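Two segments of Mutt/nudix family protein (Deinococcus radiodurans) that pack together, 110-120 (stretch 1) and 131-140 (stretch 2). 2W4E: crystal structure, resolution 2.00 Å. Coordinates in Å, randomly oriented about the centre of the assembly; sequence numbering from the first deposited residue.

Stretch 1 (110-120) PLAEVYRMLEA
Stretch 2 131-140: TLWQARGELT

Two helices of one chain pack in a steeply crossed, broadly antiparallel arrangement, joined by an apolar seam in which the Y115 side chain is the central knob and a salt bridge closes one margin. The helix of stretch 1 starts at L111, with P110 (phi/psi -53/142) at the N-cap position; its phi/psi values then lie mostly near -60/-40. The helix of stretch 2 runs through 131-140 and extends beyond both ends. It is kinked where the N atoms of G137 and E138 lack a bond to the preceding turn, and A135 (-81/-12) precedes the break. The N-to-C directions differ by 131° (signed crossing angle -131°), and the axes approach to 11.0 Å. The register pairs L118 with L132 (CA to CA 7.8 Å) and L111 with L139 (CA to CA 9.1 Å). The contact buries 537 Å², both sides summed.

Y115 (chi1 -77°, chi2 85°) points toward stretch 2 and sits among L132, A135, R136 and L139. Its OH donates a hydrogen bond to the backbone O of L132 at 2.6 Å, with the acceptor near the plane of the ring at its edge. Just before the kink, R136 N bonds to W133 O (3.2 Å). Y115 CZ also lies 3.8 Å from L132 CD2, and Y115 OH is 3.5 Å from L139 CD1.

Leucines and a valine extend the seam along the helices. L132 (m, t) receives V114 (t), with V114 CG1 to L132 CD2 at 3.8 Å, and L118 (t, p), with L118 CD2 to L132 CB at 3.7 Å. Farther along, L111 (m, t) meets L139 (m, t) more loosely, L111 CD1 to L139 CD2 being 4.1 Å.

The CA-to-CB bond of W133 points away, yet chi1 -78° and chi2 110° bring its indole back against L118. L118 CD2 stands 3.6 Å from the centroid of the five-membered ring of W133, 9° off the normal, a CH-pi contact over the face. W133 NE1 donates to water 1 at 2.8 Å, and this water donates a weak hydrogen bond to L118 O at 3.3 Å.

At the margin, R136 extends (t, t, t; chi4 157°) to E119 (m, t; chi3 -7°). Both side chains leave sideways and converge at their ends: R136 NH1 and NH2 each donate to E119 OE2 at 2.7 Å, a forked salt bridge at the guanidinium edge. Y115 CD2 lies over one guanidinium face.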

ATOM      1  N   PRO A 110      20.563   4.599  -2.240  1.00 27.04           N
ATOM      2  CA  PRO A 110      20.207   4.799  -3.640  1.00 26.41           C
ATOM      3  C   PRO A 110      18.819   4.235  -3.968  1.00 25.66           C
ATOM      4  O   PRO A 110      18.447   3.150  -3.470  1.00 23.24           O
ATOM      5  CB  PRO A 110      21.279   3.980  -4.399  1.00 27.74           C
ATOM      6  CG  PRO A 110      22.433   3.940  -3.475  1.00 27.38           C
ATOM      7  CD  PRO A 110      21.761   3.749  -2.104  1.00 28.41           C
ATOM      8  N   LEU A 111      18.072   4.944  -4.828  1.00 25.07           N
ATOM      9  CA  LEU A 111      16.713   4.539  -5.173  1.00 24.52           C
ATOM     10  C   LEU A 111      16.655   3.137  -5.806  1.00 24.86           C
ATOM     11  O   LEU A 111      15.681   2.432  -5.616  1.00 24.29           O
ATOM     12  CB  LEU A 111      16.051   5.557  -6.124  1.00 24.01           C
ATOM     13  CG  LEU A 111      15.453   6.823  -5.521  1.00 22.82           C
ATOM     14  CD1 LEU A 111      15.008   7.811  -6.625  1.00 23.00           C
ATOM     15  CD2 LEU A 111      14.277   6.479  -4.589  1.00 20.42           C
ATOM     16  N   ALA A 112      17.684   2.740  -6.564  1.00 24.77           N
ATOM     17  CA  ALA A 112      17.684   1.433  -7.240  1.00 24.84           C
ATOM     18  C   ALA A 112      17.628   0.291  -6.216  1.00 24.76           C
ATOM     19  O   ALA A 112      16.908  -0.705  -6.388  1.00 25.82           O
ATOM     20  CB  ALA A 112      18.927   1.321  -8.150  1.00 25.46           C
ATOM     21  N   GLU A 113      18.360   0.474  -5.123  1.00 24.13           N
ATOM     22  CA  GLU A 113      18.376  -0.441  -4.008  1.00 23.83           C
ATOM     23  C   GLU A 113      17.057  -0.459  -3.230  1.00 23.55           C
ATOM     24  O   GLU A 113      16.546  -1.517  -2.911  1.00 22.26           O
ATOM     25  CB  GLU A 113      19.540  -0.084  -3.076  1.00 24.10           C
ATOM     26  CG  GLU A 113      19.613  -0.957  -1.849  1.00 26.48           C
ATOM     27  CD  GLU A 113      19.721  -2.473  -2.151  1.00 29.01           C
ATOM     28  OE1 GLU A 113      19.926  -2.906  -3.314  1.00 34.00           O
ATOM     29  OE2 GLU A 113      19.598  -3.238  -1.189  1.00 30.57           O
ATOM     30  N   VAL A 114      16.482   0.712  -2.998  1.00 22.87           N
ATOM     31  CA  VAL A 114      15.149   0.781  -2.385  1.00 23.40           C
ATOM     32  C   VAL A 114      14.082   0.001  -3.191  1.00 22.55           C
ATOM     33  O   VAL A 114      13.276  -0.780  -2.614  1.00 22.88           O
ATOM     34  CB  VAL A 114      14.696   2.243  -2.160  1.00 22.46           C
ATOM     35  CG1 VAL A 114      13.318   2.269  -1.478  1.00 23.88           C
ATOM     36  CG2 VAL A 114      15.689   2.924  -1.259  1.00 22.94           C
ATOM     37  N   TYR A 115      14.076   0.189  -4.502  1.00 22.77           N
ATOM     38  CA  TYR A 115      13.097  -0.531  -5.345  1.00 23.65           C
ATOM     39  C   TYR A 115      13.423  -2.026  -5.496  1.00 24.68           C
ATOM     40  O   TYR A 115      12.493  -2.857  -5.676  1.00 23.26           O
ATOM     41  CB  TYR A 115      12.850   0.184  -6.687  1.00 23.65           C
ATOM     42  CG  TYR A 115      11.930   1.371  -6.445  1.00 25.00           C
ATOM     43  CD1 TYR A 115      12.442   2.618  -6.031  1.00 26.18           C
ATOM     44  CD2 TYR A 115      10.548   1.229  -6.545  1.00 23.75           C
ATOM     45  CE1 TYR A 115      11.577   3.723  -5.754  1.00 25.47           C
ATOM     46  CE2 TYR A 115       9.673   2.325  -6.274  1.00 26.20           C
ATOM     47  CZ  TYR A 115      10.200   3.553  -5.877  1.00 23.76           C
ATOM     48  OH  TYR A 115       9.343   4.595  -5.616  1.00 23.61           O
ATOM     49  N   ARG A 116      14.715  -2.380  -5.379  1.00 25.07           N
ATOM     50  CA  ARG A 116      15.059  -3.800  -5.339  1.00 26.10           C
ATOM     51  C   ARG A 116      14.458  -4.386  -4.058  1.00 25.15           C
ATOM     52  O   ARG A 116      13.786  -5.417  -4.106  1.00 24.45           O
ATOM     53  CB  ARG A 116      16.563  -4.039  -5.406  1.00 26.70           C
ATOM     54  CG  ARG A 116      16.883  -5.524  -5.482  1.00 29.21           C
ATOM     55  CD  ARG A 116      18.305  -5.818  -4.944  1.00 31.34           C
ATOM     56  NE  ARG A 116      18.429  -5.478  -3.529  1.00 33.05           N
ATOM     57  CZ  ARG A 116      17.849  -6.128  -2.516  1.00 33.92           C
ATOM     58  NH1 ARG A 116      17.116  -7.218  -2.712  1.00 35.94           N
ATOM     59  NH2 ARG A 116      18.031  -5.693  -1.278  1.00 35.83           N
ATOM     60  N   MET A 117      14.667  -3.715  -2.928  1.00 24.33           N
ATOM     61  CA  MET A 117      14.038  -4.117  -1.670  1.00 25.03           C
ATOM     62  C   MET A 117      12.509  -4.258  -1.803  1.00 24.84           C
ATOM     63  O   MET A 117      11.946  -5.267  -1.409  1.00 24.59           O
ATOM     64  CB  MET A 117      14.387  -3.165  -0.544  1.00 24.29           C
ATOM     65  CG  MET A 117      15.856  -3.212  -0.130  1.00 28.21           C
ATOM     66  SD  MET A 117      16.337  -1.731   0.848  1.00 33.25           S
ATOM     67  CE  MET A 117      15.574  -2.147   2.400  1.00 31.17           C
ATOM     68  N   LEU A 118      11.866  -3.227  -2.340  1.00 25.58           N
ATOM     69  CA  LEU A 118      10.407  -3.223  -2.547  1.00 25.47           C
ATOM     70  C   LEU A 118       9.923  -4.490  -3.317  1.00 27.25           C
ATOM     71  O   LEU A 118       9.004  -5.161  -2.884  1.00 26.87           O
ATOM     72  CB  LEU A 118      10.004  -1.965  -3.304  1.00 24.42           C
ATOM     73  CG  LEU A 118       8.498  -1.683  -3.495  1.00 22.75           C
ATOM     74  CD1 LEU A 118       7.772  -1.579  -2.161  1.00 19.25           C
ATOM     75  CD2 LEU A 118       8.232  -0.449  -4.394  1.00 21.00           C
ATOM     76  N   GLU A 119      10.572  -4.802  -4.430  1.00 27.43           N
ATOM     77  CA  GLU A 119      10.141  -5.874  -5.298  1.00 29.81           C
ATOM     78  C   GLU A 119      10.363  -7.228  -4.622  1.00 30.82           C
ATOM     79  O   GLU A 119       9.511  -8.120  -4.718  1.00 30.27           O
ATOM     80  CB  GLU A 119      10.863  -5.768  -6.629  1.00 29.54           C
ATOM     81  CG  GLU A 119      10.318  -4.642  -7.478  1.00 31.37           C
ATOM     82  CD  GLU A 119      10.942  -4.592  -8.833  1.00 38.24           C
ATOM     83  OE1 GLU A 119      11.904  -5.372  -9.057  1.00 42.81           O
ATOM     84  OE2 GLU A 119      10.471  -3.785  -9.687  1.00 36.94           O
ATOM     85  N   ALA A 120      11.444  -7.322  -3.848  1.00 30.84           N
ATOM     86  CA  ALA A 120      11.777  -8.541  -3.123  1.00 31.35           C
ATOM     87  C   ALA A 120      10.864  -8.805  -1.918  1.00 31.64           C
ATOM     88  O   ALA A 120      10.904  -9.886  -1.334  1.00 32.42           O
ATOM     89  CB  ALA A 120      13.239  -8.493  -2.681  1.00 30.91           C
ATOM     90  N   THR A 131       3.363   3.807  -0.869  1.00 18.30           N
ATOM     91  CA  THR A 131       3.824   5.135  -1.330  1.00 18.06           C
ATOM     92  C   THR A 131       4.917   4.966  -2.388  1.00 18.30           C
ATOM     93  O   THR A 131       4.952   5.698  -3.395  1.00 17.68           O
ATOM     94  CB  THR A 131       4.304   5.967  -0.136  1.00 16.45           C
ATOM     95  OG1 THR A 131       3.213   6.114   0.768  1.00 18.73           O
ATOM     96  CG2 THR A 131       4.802   7.400  -0.564  1.00 17.55           C
ATOM     97  N   LEU A 132       5.813   4.005  -2.142  1.00 17.69           N
ATOM     98  CA  LEU A 132       6.933   3.731  -3.087  1.00 18.46           C
ATOM     99  C   LEU A 132       6.390   3.282  -4.432  1.00 18.36           C
ATOM    100  O   LEU A 132       6.845   3.740  -5.475  1.00 18.79           O
ATOM    101  CB  LEU A 132       7.921   2.695  -2.529  1.00 15.80           C
ATOM    102  CG  LEU A 132       8.856   3.265  -1.446  1.00 18.33           C
ATOM    103  CD1 LEU A 132       9.362   2.063  -0.592  1.00 20.06           C
ATOM    104  CD2 LEU A 132      10.030   4.015  -2.119  1.00 15.77           C
ATOM    105  N   TRP A 133       5.410   2.390  -4.411  1.00 18.69           N
ATOM    106  CA  TRP A 133       4.800   1.994  -5.656  1.00 19.61           C
ATOM    107  C   TRP A 133       4.164   3.202  -6.340  1.00 20.08           C
ATOM    108  O   TRP A 133       4.353   3.396  -7.527  1.00 21.20           O
ATOM    109  CB  TRP A 133       3.756   0.890  -5.452  1.00 19.45           C
ATOM    110  CG  TRP A 133       4.350  -0.438  -5.271  1.00 19.61           C
ATOM    111  CD1 TRP A 133       4.383  -1.173  -4.118  1.00 22.16           C
ATOM    112  CD2 TRP A 133       5.021  -1.219  -6.266  1.00 19.96           C
ATOM    113  NE1 TRP A 133       5.028  -2.375  -4.338  1.00 20.17           N
ATOM    114  CE2 TRP A 133       5.437  -2.428  -5.644  1.00 20.07           C
ATOM    115  CE3 TRP A 133       5.295  -1.031  -7.619  1.00 22.17           C
ATOM    116  CZ2 TRP A 133       6.119  -3.432  -6.334  1.00 22.05           C
ATOM    117  CZ3 TRP A 133       5.963  -2.041  -8.321  1.00 21.91           C
ATOM    118  CH2 TRP A 133       6.353  -3.235  -7.671  1.00 22.93           C
ATOM    119  N   GLN A 134       3.387   3.998  -5.609  1.00 20.41           N
ATOM    120  CA  GLN A 134       2.690   5.128  -6.262  1.00 21.49           C
ATOM    121  C   GLN A 134       3.667   6.180  -6.807  1.00 21.51           C
ATOM    122  O   GLN A 134       3.355   6.838  -7.786  1.00 21.86           O
ATOM    123  CB  GLN A 134       1.731   5.821  -5.271  1.00 21.41           C
ATOM    124  CG  GLN A 134       0.484   5.014  -4.826  1.00 23.20           C
ATOM    125  CD  GLN A 134      -0.222   5.763  -3.676  1.00 28.48           C
ATOM    126  OE1 GLN A 134       0.385   6.637  -3.044  1.00 33.70           O
ATOM    127  NE2 GLN A 134      -1.447   5.425  -3.396  1.00 24.99           N
ATOM    128  N   ALA A 135       4.842   6.342  -6.184  1.00 21.05           N
ATOM    129  CA  ALA A 135       5.826   7.337  -6.648  1.00 21.31           C
ATOM    130  C   ALA A 135       6.677   6.867  -7.850  1.00 22.52           C
ATOM    131  O   ALA A 135       7.399   7.653  -8.458  1.00 21.25           O
ATOM    132  CB  ALA A 135       6.769   7.704  -5.483  1.00 21.21           C
ATOM    133  N   ARG A 136       6.607   5.578  -8.158  1.00 22.81           N
ATOM    134  CA  ARG A 136       7.591   4.943  -9.071  1.00 24.17           C
ATOM    135  C   ARG A 136       7.533   5.519 -10.484  1.00 24.81           C
ATOM    136  O   ARG A 136       8.574   5.777 -11.081  1.00 25.48           O
ATOM    137  CB  ARG A 136       7.378   3.417  -9.097  1.00 22.30           C
ATOM    138  CG  ARG A 136       8.447   2.655  -9.864  1.00 25.04           C
ATOM    139  CD  ARG A 136       8.181   1.134  -9.800  1.00 26.78           C
ATOM    140  NE  ARG A 136       9.418   0.463 -10.203  1.00 31.91           N
ATOM    141  CZ  ARG A 136       9.772  -0.777  -9.905  1.00 36.04           C
ATOM    142  NH1 ARG A 136       8.984  -1.569  -9.173  1.00 38.15           N
ATOM    143  NH2 ARG A 136      10.929  -1.240 -10.362  1.00 36.85           N
ATOM    144  N   GLY A 137       6.320   5.738 -10.998  1.00 26.04           N
ATOM    145  CA  GLY A 137       6.132   6.310 -12.359  1.00 26.35           C
ATOM    146  C   GLY A 137       6.795   7.682 -12.461  1.00 27.09           C
ATOM    147  O   GLY A 137       7.616   7.935 -13.373  1.00 26.96           O
ATOM    148  N   GLU A 138       6.465   8.559 -11.515  1.00 26.18           N
ATOM    149  CA  GLU A 138       7.142   9.879 -11.392  1.00 27.04           C
ATOM    150  C   GLU A 138       8.681   9.808 -11.361  1.00 25.07           C
ATOM    151  O   GLU A 138       9.363  10.557 -12.062  1.00 25.90           O
ATOM    152  CB  GLU A 138       6.606  10.615 -10.153  1.00 26.29           C
ATOM    153  CG  GLU A 138       6.945  12.069 -10.065  1.00 32.37           C
ATOM    154  CD  GLU A 138       6.280  12.963 -11.148  1.00 36.49           C
ATOM    155  OE1 GLU A 138       5.050  12.907 -11.376  1.00 41.08           O
ATOM    156  OE2 GLU A 138       7.010  13.746 -11.768  1.00 40.23           O
ATOM    157  N   LEU A 139       9.247   8.931 -10.529  1.00 23.64           N
ATOM    158  CA  LEU A 139      10.718   8.888 -10.427  1.00 23.29           C
ATOM    159  C   LEU A 139      11.391   8.376 -11.710  1.00 24.47           C
ATOM    160  O   LEU A 139      12.522   8.772 -12.066  1.00 23.20           O
ATOM    161  CB  LEU A 139      11.123   8.041  -9.212  1.00 22.21           C
ATOM    162  CG  LEU A 139      10.671   8.642  -7.845  1.00 21.08           C
ATOM    163  CD1 LEU A 139      10.815   7.591  -6.741  1.00 19.49           C
ATOM    164  CD2 LEU A 139      11.527   9.856  -7.542  1.00 18.91           C
ATOM    165  N   THR A 140      10.698   7.473 -12.392  1.00 25.86           N
ATOM    166  CA  THR A 140      11.217   6.888 -13.647  1.00 28.55           C
ATOM    167  C   THR A 140      11.181   7.935 -14.746  1.00 28.55           C
ATOM    168  O   THR A 140      12.134   8.090 -15.479  1.00 29.82           O
ATOM    169  CB  THR A 140      10.364   5.692 -14.074  1.00 27.98           C
ATOM    170  OG1 THR A 140      10.256   4.783 -12.962  1.00 29.21           O
ATOM    171  CG2 THR A 140      11.001   4.984 -15.296  1.00 30.33           C
TER
HETATM  172  O   HOH W   1       5.761  -4.490  -2.575  1.00 32.88           O